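Local coordinates for protein aminoglycoside 6-adenylyltransferase (PDB 2PBE) that transfers an adenylyl group from ATP to the 6-hydroxyl of streptomycin, also accepting GTP and streptidine, and so gives resistance to this antibiotic, at residues Y144-P149 against F208-N213; D155-E160 against L193-W198; L127-F132 against K204-S209; I187-L192 against E227-T232. All blocks are in the same frame, centred on the assembly; numbering follows the deposited sequence.

The four contacts run from the edge of the sheet into the helical part of the chain. Interactions 3 and 1, centres about 10 Å apart, lie on either side of strand 207-209, which pairs with 125-128 in one and with 145-146 in the other. Interactions 2 and 4, about 11 Å apart, both use helix 177-204, whose residues 187-192 pack on helix 223-230 and whose next turns, 193-198, pack on helix 151-173. The first segments come in the order 127-132, 144-149, 155-160, 187-192. Since helix 177-204 leads directly into strand 207-209, one continuous piece of chain takes part in all four contacts, joining the helices to the sheet; interactions 3 and 4 are farthest apart, about 23 Å between centres.

Interaction 1: Y144-P149 against F208-N213; sequences YWIKRP and FSMGKN
Trp-145 faces Ser-209 as a non-hydrogen-bonded antiparallel pair and Ile-146 faces Phe-208 as the hydrogen-bonded one, the latter joined by Ile-146 N to Phe-208 O at 2.8 Å and Phe-208 N to Ile-146 O at 3.0 Å. At the end of the ladder, where Tyr-144 precedes one strand and Met-210 follows the other, Met-210 N donates to Tyr-144 O over 3.2 Å, in a bent bond with 141° at the hydrogen. Tyr-144 does most of the side-chain work. One ring face takes Gly-211 O, 3.1 Å above the plane near the rim, together with Lys-212 CA in a CH-pi contact. At the far end of the ring, Tyr-144 OH accepts from Asn-213 N at 3.1 Å. Gly-211, with its positive phi, sits in an ST turn in which its N donates to Ser-209 OG.

Strand 145-146 is the outermost strand on this side of the mixed sheet within this chain, and 207-209 lies between it and 125-128. On the face carrying Ile-146 and Phe-208, Ile-146 CG2 rides over the phenylalanine ring, 4.2 Å from the Phe-208 centroid, while Ile-146 CG1 meets Met-210 CG (a selenomethionine). On the other face the Trp-145 indole has Phe-208 O over it, offset toward the rim, and Trp-145 CE3 approaches Ser-209 CB at 4.0 Å. Helix 177-204 covers Ile-146 through Arg-194 and Ala-197, and Tyr-220 stacks on Phe-208.

Interaction 2: D155-E160 against L193-W198; sequences DDCCNE and LRMMAW
A helical hairpin brings Cys-157 opposite Met-195: helices 151-173 and 177-204 follow each other in the chain and pack antiparallel, with 153° between the directions of the two short segments and an axis separation of 10.6 Å. The Cys-157 and Met-195 CA atoms are 7.3 Å apart, so the gap is filled by side chains. Cys-157 points across it. Its CB comes within 3.4 Å of Trp-198 CZ3, on the six-membered part of the indole, while SG, anti to the backbone N (chi1 -172°), stands 4.9 Å from the centroid of that Trp-198 ring in an oblique sulfur-aromatic contact.

Met-195, modelled as selenomethionine, is bent at chi2 and chi3, and its terminal methyl CE meets two thiols, Cys-158 SG at 3.6 Å and Cys-157 SG at 3.9 Å. Arg-194 contributes its aliphatic part: its CD lies 4.1 Å from Cys-157 SG, and its CG sits over one face of the Trp-198 indole. The charged end travels on to bond Gln-143 O through NH2. Phe-252 of helix 238-263 packs on both Cys-158 and Met-195, and Pro-149 packs on Trp-198.

No hydrogen bond crosses between the two segments. The cysteines, Met-195 and Trp-198 are buried, with the Arg-194 methylenes bordering them, so between these two segments the hold probably rests mainly on dispersion and fit of shape.

Interaction 3: L127-F132 against K204-S209; sequences LDKDSF and KGYSFS
Asp-128 and Ser-207 form the hydrogen-bonded antiparallel pair here: Asp-128 N reaches Ser-207 O at 2.8 Å and Ser-207 N reaches Asp-128 O at 2.8 Å, the second the straighter, with 168° at the hydrogen. Beyond the strands, Ser-131 OG and Ser-207 OG share a hydrogen bond of 3.2 Å. The turn that brings Ser-131 there is an Asx motif, in which Asp-128 OD1 accepts from Ser-131 N at 3.1 Å from above the carboxylate plane; Asp-128 OD2 is bonded to Tyr-135 OH.

The main aromatic contact is CH-pi. Lys-129, extended beyond CG, runs alongside the Tyr-206 ring, with CG over its centre at 3.8 Å from the Tyr-206 centroid. Lys-204 CB covers the opposite face, so the ring lies between two lysine chains. Lys-129 NZ goes on to Ala-17 O and Asp-20 O.

Apolar packing comes from Leu-127 CD1, 3.9 Å from Phe-208 CB and 4.0 Å from Tyr-206 CB.

Gly-205, with positive phi, is where the chain leaves helix 177-204 to enter strand 207-209. On its other side strand 125-128 pairs with strand 23-28, through backbone hydrogen bonds of Leu-127 with Val-26 and Lys-129 with Arg-24.

Interaction 4: I187-L192 against E227-T232; sequences IVRPNL and EELMST
Arg-189 grips Thr-232 side-on with two nitrogens: NE donates to Thr-232 OG1 at 2.8 Å and NH2 to Thr-232 O at 2.9 Å, the latter fairly straight at 163°. Both acceptors lie close to the guanidinium plane, with OG1 tilted slightly out of it, and NH2 comes to the carbonyl from well above the carbonyl plane. The arginine chain is bent at chi3 (-67°), which turns NE toward the threonine, while chi1 of 71° sets Thr-232 OG1 between its own backbone N and carbonyl carbon. That hydroxyl is used twice, since besides accepting from Arg-189 it donates to Leu-229 O over 2.6 Å. Leu-229 O also takes Thr-232 N at 3.0 Å.

These bonds gather in the last part of segment 227-232, which follows from helix 223-230, against the middle of helix 177-204, which is kinked at Pro-190, whose nitrogen, having no hydrogen to give, makes no bond to the preceding turn. The guanidinium beside Thr-232 O and OG1 satisfies both polar atoms in a buried place. Tyr-233 adds a cation-pi contact to Arg-189.

Farther out the contact turns apolar. Leu-229 CD1 lies against the arginine methylenes, 4.0 Å from Arg-189 CG. Leu-192 and Thr-232 meet tip to tip through CD2 and CG2 at 4.1 Å, and Leu-192 CD2 stands 4.4 Å from Leu-229 CD1. Leu-251 of helix 238-263 packs on both Leu-192 and Thr-232.

Interaction 1: Y144-P149 against F208-N213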
# COMPACT_ATOMS: atom_id res chain seq x y z
N TYR A 144 -4.87 -6.61 -0.44
CA TYR A 144 -4.05 -5.42 -0.26
C TYR A 144 -4.25 -4.34 -1.31
O TYR A 144 -3.70 -3.25 -1.19
CB TYR A 144 -2.57 -5.82 -0.24
CG TYR A 144 -2.22 -6.85 0.79
CD1 TYR A 144 -2.27 -6.54 2.18
CD2 TYR A 144 -1.82 -8.16 0.41
CE1 TYR A 144 -1.92 -7.51 3.18
CE2 TYR A 144 -1.46 -9.14 1.39
CZ TYR A 144 -1.51 -8.81 2.77
OH TYR A 144 -1.15 -9.74 3.73
N TRP A 145 -5.04 -4.62 -2.34
CA TRP A 145 -5.24 -3.65 -3.39
C TRP A 145 -6.09 -2.44 -2.98
O TRP A 145 -7.17 -2.60 -2.42
CB TRP A 145 -5.87 -4.28 -4.64
CG TRP A 145 -5.71 -3.40 -5.85
CD1 TRP A 145 -6.72 -2.87 -6.61
CD2 TRP A 145 -4.48 -2.94 -6.42
NE1 TRP A 145 -6.19 -2.11 -7.63
CE2 TRP A 145 -4.83 -2.13 -7.54
CE3 TRP A 145 -3.12 -3.13 -6.11
CZ2 TRP A 145 -3.86 -1.50 -8.36
CZ3 TRP A 145 -2.14 -2.50 -6.92
CH2 TRP A 145 -2.53 -1.69 -8.04
N ILE A 146 -5.58 -1.25 -3.27
CA ILE A 146 -6.27 -0.01 -2.95
C ILE A 146 -6.51 0.83 -4.21
O ILE A 146 -5.62 0.97 -5.04
CB ILE A 146 -5.45 0.81 -1.90
CG1 ILE A 146 -5.54 0.15 -0.53
CG2 ILE A 146 -5.91 2.29 -1.87
CD1 ILE A 146 -6.94 0.12 0.07
N LYS A 147 -7.72 1.37 -4.33
CA LYS A 147 -8.12 2.23 -5.45
C LYS A 147 -9.42 2.89 -5.02
O LYS A 147 -10.03 2.45 -4.05
CB LYS A 147 -8.33 1.41 -6.72
CG LYS A 147 -9.19 0.18 -6.55
CD LYS A 147 -9.70 -0.33 -7.89
CE LYS A 147 -10.84 0.56 -8.40
NZ LYS A 147 -12.00 0.58 -7.44
N ARG A 148 -9.83 3.95 -5.72
CA ARG A 148 -11.05 4.69 -5.36
C ARG A 148 -12.21 3.72 -5.08
O ARG A 148 -12.61 2.93 -5.96
CB ARG A 148 -11.46 5.70 -6.45
CG ARG A 148 -12.41 6.81 -5.94
CD ARG A 148 -13.39 7.28 -7.02
NE ARG A 148 -14.09 6.10 -7.54
CZ ARG A 148 -15.32 6.07 -8.06
NH1 ARG A 148 -16.03 7.18 -8.15
NH2 ARG A 148 -15.85 4.91 -8.44
N PRO A 149 -12.78 3.78 -3.88
CA PRO A 149 -13.88 2.86 -3.60
C PRO A 149 -15.16 3.26 -4.29
O PRO A 149 -15.35 4.44 -4.62
CB PRO A 149 -14.02 2.94 -2.08
CG PRO A 149 -13.67 4.37 -1.80
CD PRO A 149 -12.46 4.60 -2.69
N PHE A 208 -2.74 1.39 -5.66
CA PHE A 208 -1.51 0.75 -5.23
C PHE A 208 -1.75 -0.39 -4.27
O PHE A 208 -2.89 -0.67 -3.90
CB PHE A 208 -0.58 1.78 -4.58
CG PHE A 208 -1.22 2.52 -3.43
CD1 PHE A 208 -1.08 2.04 -2.11
CD2 PHE A 208 -1.96 3.69 -3.66
CE1 PHE A 208 -1.67 2.75 -1.01
CE2 PHE A 208 -2.56 4.41 -2.57
CZ PHE A 208 -2.41 3.94 -1.24
N SER A 209 -0.68 -1.06 -3.87
CA SER A 209 -0.79 -2.15 -2.94
C SER A 209 -0.23 -1.74 -1.59
O SER A 209 0.61 -0.84 -1.51
CB SER A 209 -0.07 -3.36 -3.51
OG SER A 209 0.01 -4.44 -2.60
N MSE A 210 -0.74 -2.35 -0.53
CA MSE A 210 -0.28 -2.03 0.81
C MSE A 210 0.86 -2.98 1.11
O MSE A 210 1.65 -2.76 2.03
CB MSE A 210 -1.41 -2.20 1.82
CG MSE A 210 -2.57 -1.23 1.59
SE MSE A 210 -4.11 -1.47 2.80
CE MSE A 210 -3.54 -0.40 4.26
N GLY A 211 0.96 -4.01 0.28
CA GLY A 211 2.01 -5.00 0.42
C GLY A 211 1.69 -6.07 1.45
O GLY A 211 0.81 -5.87 2.29
N LYS A 212 2.39 -7.20 1.36
CA LYS A 212 2.20 -8.30 2.29
C LYS A 212 2.30 -7.73 3.71
O LYS A 212 3.34 -7.20 4.12
CB LYS A 212 3.29 -9.37 2.08
CG LYS A 212 2.97 -10.71 2.72
CD LYS A 212 1.77 -11.36 2.04
CE LYS A 212 1.13 -12.43 2.93
NZ LYS A 212 -0.19 -12.86 2.35
N ASN A 213 1.19 -7.80 4.44
CA ASN A 213 1.10 -7.27 5.81
C ASN A 213 1.27 -5.76 5.90
O ASN A 213 1.93 -5.25 6.82
CB ASN A 213 2.08 -7.96 6.76
CG ASN A 213 1.56 -9.30 7.24
OD1 ASN A 213 1.72 -10.32 6.57
ND2 ASN A 213 0.92 -9.31 8.41

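Interaction 2: D155-E160 against L193-W198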
# COMPACT_ATOMS: atom_id res chain seq x y z
N ASP A 155 -19.16 1.32 1.78
CA ASP A 155 -20.09 0.84 2.79
C ASP A 155 -19.59 -0.48 3.36
O ASP A 155 -19.69 -0.72 4.56
CB ASP A 155 -21.47 0.67 2.17
CG ASP A 155 -22.48 0.21 3.17
OD1 ASP A 155 -22.55 -1.02 3.44
OD2 ASP A 155 -23.19 1.08 3.72
N ASP A 156 -19.02 -1.33 2.52
CA ASP A 156 -18.50 -2.60 3.00
C ASP A 156 -17.40 -2.40 4.05
O ASP A 156 -17.42 -3.02 5.10
CB ASP A 156 -17.97 -3.45 1.86
CG ASP A 156 -19.06 -3.98 0.95
OD1 ASP A 156 -20.23 -4.09 1.38
OD2 ASP A 156 -18.74 -4.31 -0.21
N CYS A 157 -16.44 -1.52 3.77
CA CYS A 157 -15.36 -1.30 4.73
C CYS A 157 -15.88 -0.83 6.08
O CYS A 157 -15.36 -1.23 7.12
CB CYS A 157 -14.36 -0.28 4.21
SG CYS A 157 -12.89 -0.13 5.25
N CYS A 158 -16.92 0.00 6.07
CA CYS A 158 -17.48 0.51 7.31
C CYS A 158 -18.26 -0.60 8.02
O CYS A 158 -18.21 -0.74 9.24
CB CYS A 158 -18.40 1.69 7.05
SG CYS A 158 -17.55 3.13 6.38
N ASN A 159 -18.97 -1.41 7.24
CA ASN A 159 -19.76 -2.49 7.78
C ASN A 159 -18.85 -3.45 8.54
O ASN A 159 -19.07 -3.73 9.71
CB ASN A 159 -20.49 -3.21 6.65
CG ASN A 159 -21.59 -4.12 7.14
OD1 ASN A 159 -22.78 -3.78 7.07
ND2 ASN A 159 -21.21 -5.28 7.64
N GLU A 160 -17.81 -3.91 7.87
CA GLU A 160 -16.85 -4.84 8.46
C GLU A 160 -16.16 -4.24 9.68
O GLU A 160 -16.03 -4.89 10.72
CB GLU A 160 -15.79 -5.24 7.43
CG GLU A 160 -14.76 -6.26 7.91
CD GLU A 160 -15.34 -7.65 8.14
OE1 GLU A 160 -14.54 -8.58 8.41
OE2 GLU A 160 -16.58 -7.83 8.06
N LEU A 193 -6.86 1.12 8.17
CA LEU A 193 -5.79 1.36 7.22
C LEU A 193 -6.28 1.48 5.79
O LEU A 193 -5.78 2.32 5.03
CB LEU A 193 -4.78 0.23 7.30
CG LEU A 193 -3.63 0.29 8.29
CD1 LEU A 193 -2.73 -0.90 8.02
CD2 LEU A 193 -2.85 1.58 8.12
N ARG A 194 -7.23 0.63 5.41
CA ARG A 194 -7.79 0.67 4.06
C ARG A 194 -8.48 2.00 3.90
O ARG A 194 -8.35 2.65 2.87
CB ARG A 194 -8.82 -0.44 3.86
CG ARG A 194 -9.41 -0.49 2.46
CD ARG A 194 -10.40 -1.62 2.33
NE ARG A 194 -9.81 -2.92 2.67
CZ ARG A 194 -9.09 -3.65 1.82
NH1 ARG A 194 -8.87 -3.21 0.57
NH2 ARG A 194 -8.59 -4.80 2.24
N MSE A 195 -9.24 2.39 4.92
CA MSE A 195 -9.95 3.67 4.91
C MSE A 195 -8.96 4.82 4.74
O MSE A 195 -9.22 5.78 4.00
CB MSE A 195 -10.74 3.85 6.22
CG MSE A 195 -11.73 5.01 6.19
SE MSE A 195 -12.91 4.98 4.63
CE MSE A 195 -14.17 3.56 5.17
N MSE A 196 -7.82 4.72 5.42
CA MSE A 196 -6.82 5.75 5.32
C MSE A 196 -6.17 5.72 3.94
O MSE A 196 -5.85 6.76 3.36
CB MSE A 196 -5.77 5.55 6.42
CG MSE A 196 -6.31 5.80 7.81
SE MSE A 196 -5.09 5.40 9.29
CE MSE A 196 -4.15 7.09 9.49
N ALA A 197 -5.98 4.52 3.41
CA ALA A 197 -5.38 4.37 2.09
C ALA A 197 -6.32 4.96 1.04
O ALA A 197 -5.86 5.62 0.11
CB ALA A 197 -5.10 2.91 1.80
N TRP A 198 -7.62 4.72 1.21
CA TRP A 198 -8.61 5.24 0.26
C TRP A 198 -8.60 6.76 0.29
O TRP A 198 -8.89 7.43 -0.71
CB TRP A 198 -10.01 4.73 0.60
CG TRP A 198 -10.33 3.30 0.17
CD1 TRP A 198 -9.64 2.55 -0.74
CD2 TRP A 198 -11.48 2.52 0.54
NE1 TRP A 198 -10.28 1.35 -0.96
CE2 TRP A 198 -11.41 1.30 -0.20
CE3 TRP A 198 -12.57 2.73 1.42
CZ2 TRP A 198 -12.39 0.28 -0.09
CZ3 TRP A 198 -13.56 1.72 1.54
CH2 TRP A 198 -13.45 0.50 0.78

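Interaction 3: L127-F132 against K204-S209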
# COMPACT_ATOMS: atom_id res chain seq x y z
N LEU A 127 2.03 -0.05 -8.12
CA LEU A 127 1.57 1.32 -8.22
C LEU A 127 1.09 1.67 -9.61
O LEU A 127 1.71 1.31 -10.62
CB LEU A 127 2.68 2.30 -7.82
CG LEU A 127 2.41 3.81 -7.86
CD1 LEU A 127 1.20 4.20 -6.99
CD2 LEU A 127 3.67 4.52 -7.39
N ASP A 128 -0.04 2.37 -9.66
CA ASP A 128 -0.64 2.84 -10.90
C ASP A 128 -1.02 4.29 -10.61
O ASP A 128 -1.81 4.56 -9.72
CB ASP A 128 -1.90 2.03 -11.23
CG ASP A 128 -2.42 2.33 -12.61
OD1 ASP A 128 -1.81 3.17 -13.31
OD2 ASP A 128 -3.43 1.73 -13.02
N LYS A 129 -0.44 5.21 -11.36
CA LYS A 129 -0.71 6.62 -11.13
C LYS A 129 -1.86 7.17 -11.94
O LYS A 129 -2.43 8.20 -11.58
CB LYS A 129 0.54 7.45 -11.39
CG LYS A 129 1.70 7.16 -10.42
CD LYS A 129 2.83 8.15 -10.65
CE LYS A 129 4.02 7.89 -9.74
NZ LYS A 129 5.11 8.85 -10.01
N ASP A 130 -2.22 6.46 -13.00
CA ASP A 130 -3.30 6.90 -13.87
C ASP A 130 -4.56 6.07 -13.80
O ASP A 130 -5.66 6.60 -13.98
CB ASP A 130 -2.79 6.97 -15.30
CG ASP A 130 -1.47 7.72 -15.40
OD1 ASP A 130 -1.39 8.82 -14.82
OD2 ASP A 130 -0.53 7.20 -16.03
N SER A 131 -4.40 4.76 -13.57
CA SER A 131 -5.54 3.86 -13.46
C SER A 131 -6.37 3.85 -14.75
O SER A 131 -7.60 3.77 -14.71
CB SER A 131 -6.43 4.28 -12.28
OG SER A 131 -5.68 4.83 -11.20
N PHE A 132 -5.71 3.95 -15.90
CA PHE A 132 -6.44 3.94 -17.18
C PHE A 132 -6.98 2.54 -17.45
O PHE A 132 -8.12 2.37 -17.89
CB PHE A 132 -5.52 4.37 -18.32
N LYS A 204 -4.26 11.93 -4.50
CA LYS A 204 -3.53 11.67 -5.73
C LYS A 204 -4.30 11.07 -6.89
O LYS A 204 -4.10 11.45 -8.04
CB LYS A 204 -2.33 10.77 -5.41
CG LYS A 204 -1.67 10.96 -4.03
CD LYS A 204 -1.13 12.38 -3.78
CE LYS A 204 0.00 12.79 -4.75
NZ LYS A 204 -0.46 13.08 -6.15
N GLY A 205 -5.14 10.08 -6.60
CA GLY A 205 -5.89 9.43 -7.66
C GLY A 205 -5.13 8.20 -8.15
O GLY A 205 -5.39 7.72 -9.25
N TYR A 206 -4.20 7.70 -7.34
CA TYR A 206 -3.42 6.53 -7.72
C TYR A 206 -4.05 5.26 -7.15
O TYR A 206 -4.96 5.33 -6.31
CB TYR A 206 -1.98 6.61 -7.19
CG TYR A 206 -1.18 7.88 -7.48
CD1 TYR A 206 -1.46 8.72 -8.60
CD2 TYR A 206 -0.04 8.19 -6.69
CE1 TYR A 206 -0.62 9.83 -8.93
CE2 TYR A 206 0.79 9.29 -7.00
CZ TYR A 206 0.51 10.10 -8.12
OH TYR A 206 1.36 11.15 -8.42
N SER A 207 -3.58 4.12 -7.64
CA SER A 207 -4.02 2.81 -7.17
C SER A 207 -2.73 2.15 -6.74
O SER A 207 -1.71 2.33 -7.41
CB SER A 207 -4.66 2.00 -8.30
OG SER A 207 -5.81 2.63 -8.84
N PHE A 208 -2.74 1.39 -5.66
CA PHE A 208 -1.51 0.75 -5.23
C PHE A 208 -1.75 -0.39 -4.27
O PHE A 208 -2.89 -0.67 -3.90
CB PHE A 208 -0.58 1.78 -4.58
CG PHE A 208 -1.22 2.52 -3.43
CD1 PHE A 208 -1.08 2.04 -2.11
CD2 PHE A 208 -1.96 3.69 -3.66
CE1 PHE A 208 -1.67 2.75 -1.01
CE2 PHE A 208 -2.56 4.41 -2.57
CZ PHE A 208 -2.41 3.94 -1.24
N SER A 209 -0.68 -1.06 -3.87
CA SER A 209 -0.79 -2.15 -2.94
C SER A 209 -0.23 -1.74 -1.59
O SER A 209 0.61 -0.84 -1.51
CB SER A 209 -0.07 -3.36 -3.51
OG SER A 209 0.01 -4.44 -2.60

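Interaction 4: I187-L192 against E227-T232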
# COMPACT_ATOMS: atom_id res chain seq x y z
N ILE A 187 -8.47 -7.54 11.89
CA ILE A 187 -9.57 -7.00 11.09
C ILE A 187 -9.88 -5.52 11.28
O ILE A 187 -9.91 -4.76 10.32
CB ILE A 187 -10.84 -7.84 11.33
CG1 ILE A 187 -10.57 -9.30 10.93
CG2 ILE A 187 -12.02 -7.28 10.53
CD1 ILE A 187 -11.55 -10.31 11.51
N VAL A 188 -10.10 -5.13 12.52
CA VAL A 188 -10.45 -3.75 12.81
C VAL A 188 -9.41 -2.75 12.32
O VAL A 188 -9.73 -1.94 11.46
CB VAL A 188 -10.70 -3.57 14.30
CG1 VAL A 188 -10.96 -2.11 14.63
CG2 VAL A 188 -11.89 -4.44 14.70
N ARG A 189 -8.19 -2.81 12.86
CA ARG A 189 -7.13 -1.89 12.44
C ARG A 189 -6.84 -2.01 10.94
O ARG A 189 -6.61 -1.00 10.28
CB ARG A 189 -5.84 -2.12 13.23
CG ARG A 189 -4.80 -1.05 12.98
CD ARG A 189 -3.49 -1.30 13.71
NE ARG A 189 -3.60 -1.21 15.17
CZ ARG A 189 -3.51 -2.25 15.99
NH1 ARG A 189 -3.30 -3.47 15.51
NH2 ARG A 189 -3.61 -2.06 17.30
N PRO A 190 -6.82 -3.24 10.38
CA PRO A 190 -6.55 -3.31 8.94
C PRO A 190 -7.58 -2.57 8.09
O PRO A 190 -7.26 -2.09 7.00
CB PRO A 190 -6.50 -4.82 8.67
CG PRO A 190 -5.90 -5.35 9.94
CD PRO A 190 -6.65 -4.57 11.01
N ASN A 191 -8.81 -2.46 8.58
CA ASN A 191 -9.82 -1.74 7.79
C ASN A 191 -9.65 -0.24 7.98
O ASN A 191 -9.91 0.53 7.07
CB ASN A 191 -11.24 -2.19 8.16
CG ASN A 191 -11.68 -3.42 7.37
OD1 ASN A 191 -11.52 -4.55 7.81
ND2 ASN A 191 -12.22 -3.19 6.18
N LEU A 192 -9.18 0.18 9.14
CA LEU A 192 -8.91 1.59 9.39
C LEU A 192 -7.85 2.00 8.36
O LEU A 192 -7.93 3.07 7.75
CB LEU A 192 -8.39 1.79 10.81
CG LEU A 192 -7.63 3.09 11.09
CD1 LEU A 192 -8.54 4.30 10.81
CD2 LEU A 192 -7.16 3.10 12.55
N GLU A 227 1.78 8.50 13.00
CA GLU A 227 1.76 8.63 14.44
C GLU A 227 0.36 8.28 14.94
O GLU A 227 0.21 7.70 16.02
CB GLU A 227 2.12 10.06 14.86
CG GLU A 227 3.62 10.29 14.91
CD GLU A 227 3.96 11.64 15.50
OE1 GLU A 227 3.14 12.17 16.28
OE2 GLU A 227 5.06 12.14 15.18
N GLU A 228 -0.66 8.64 14.16
CA GLU A 228 -2.03 8.34 14.54
C GLU A 228 -2.21 6.84 14.52
O GLU A 228 -2.82 6.25 15.41
CB GLU A 228 -3.03 8.97 13.58
CG GLU A 228 -2.96 10.47 13.47
CD GLU A 228 -3.89 11.00 12.39
OE1 GLU A 228 -4.01 10.33 11.34
OE2 GLU A 228 -4.50 12.09 12.59
N LEU A 229 -1.67 6.20 13.49
CA LEU A 229 -1.80 4.76 13.38
C LEU A 229 -1.00 4.13 14.50
O LEU A 229 -1.42 3.14 15.09
CB LEU A 229 -1.30 4.26 12.04
CG LEU A 229 -1.39 2.75 11.92
CD1 LEU A 229 -2.86 2.27 11.93
CD2 LEU A 229 -0.72 2.33 10.64
N MSE A 230 0.16 4.71 14.80
CA MSE A 230 0.99 4.19 15.87
C MSE A 230 0.23 4.28 17.18
O MSE A 230 0.33 3.38 18.02
CB MSE A 230 2.31 4.97 16.00
CG MSE A 230 3.41 4.54 15.02
SE MSE A 230 3.63 2.59 14.83
CE MSE A 230 2.64 2.29 13.18
N SER A 231 -0.55 5.34 17.36
CA SER A 231 -1.29 5.51 18.60
C SER A 231 -2.38 4.48 18.79
O SER A 231 -2.99 4.43 19.86
CB SER A 231 -1.87 6.93 18.70
OG SER A 231 -2.88 7.15 17.75
N THR A 232 -2.64 3.67 17.77
CA THR A 232 -3.67 2.64 17.92
C THR A 232 -3.05 1.41 18.55
O THR A 232 -3.72 0.40 18.76
CB THR A 232 -4.25 2.20 16.59
OG1 THR A 232 -3.28 1.44 15.87
CG2 THR A 232 -4.67 3.42 15.79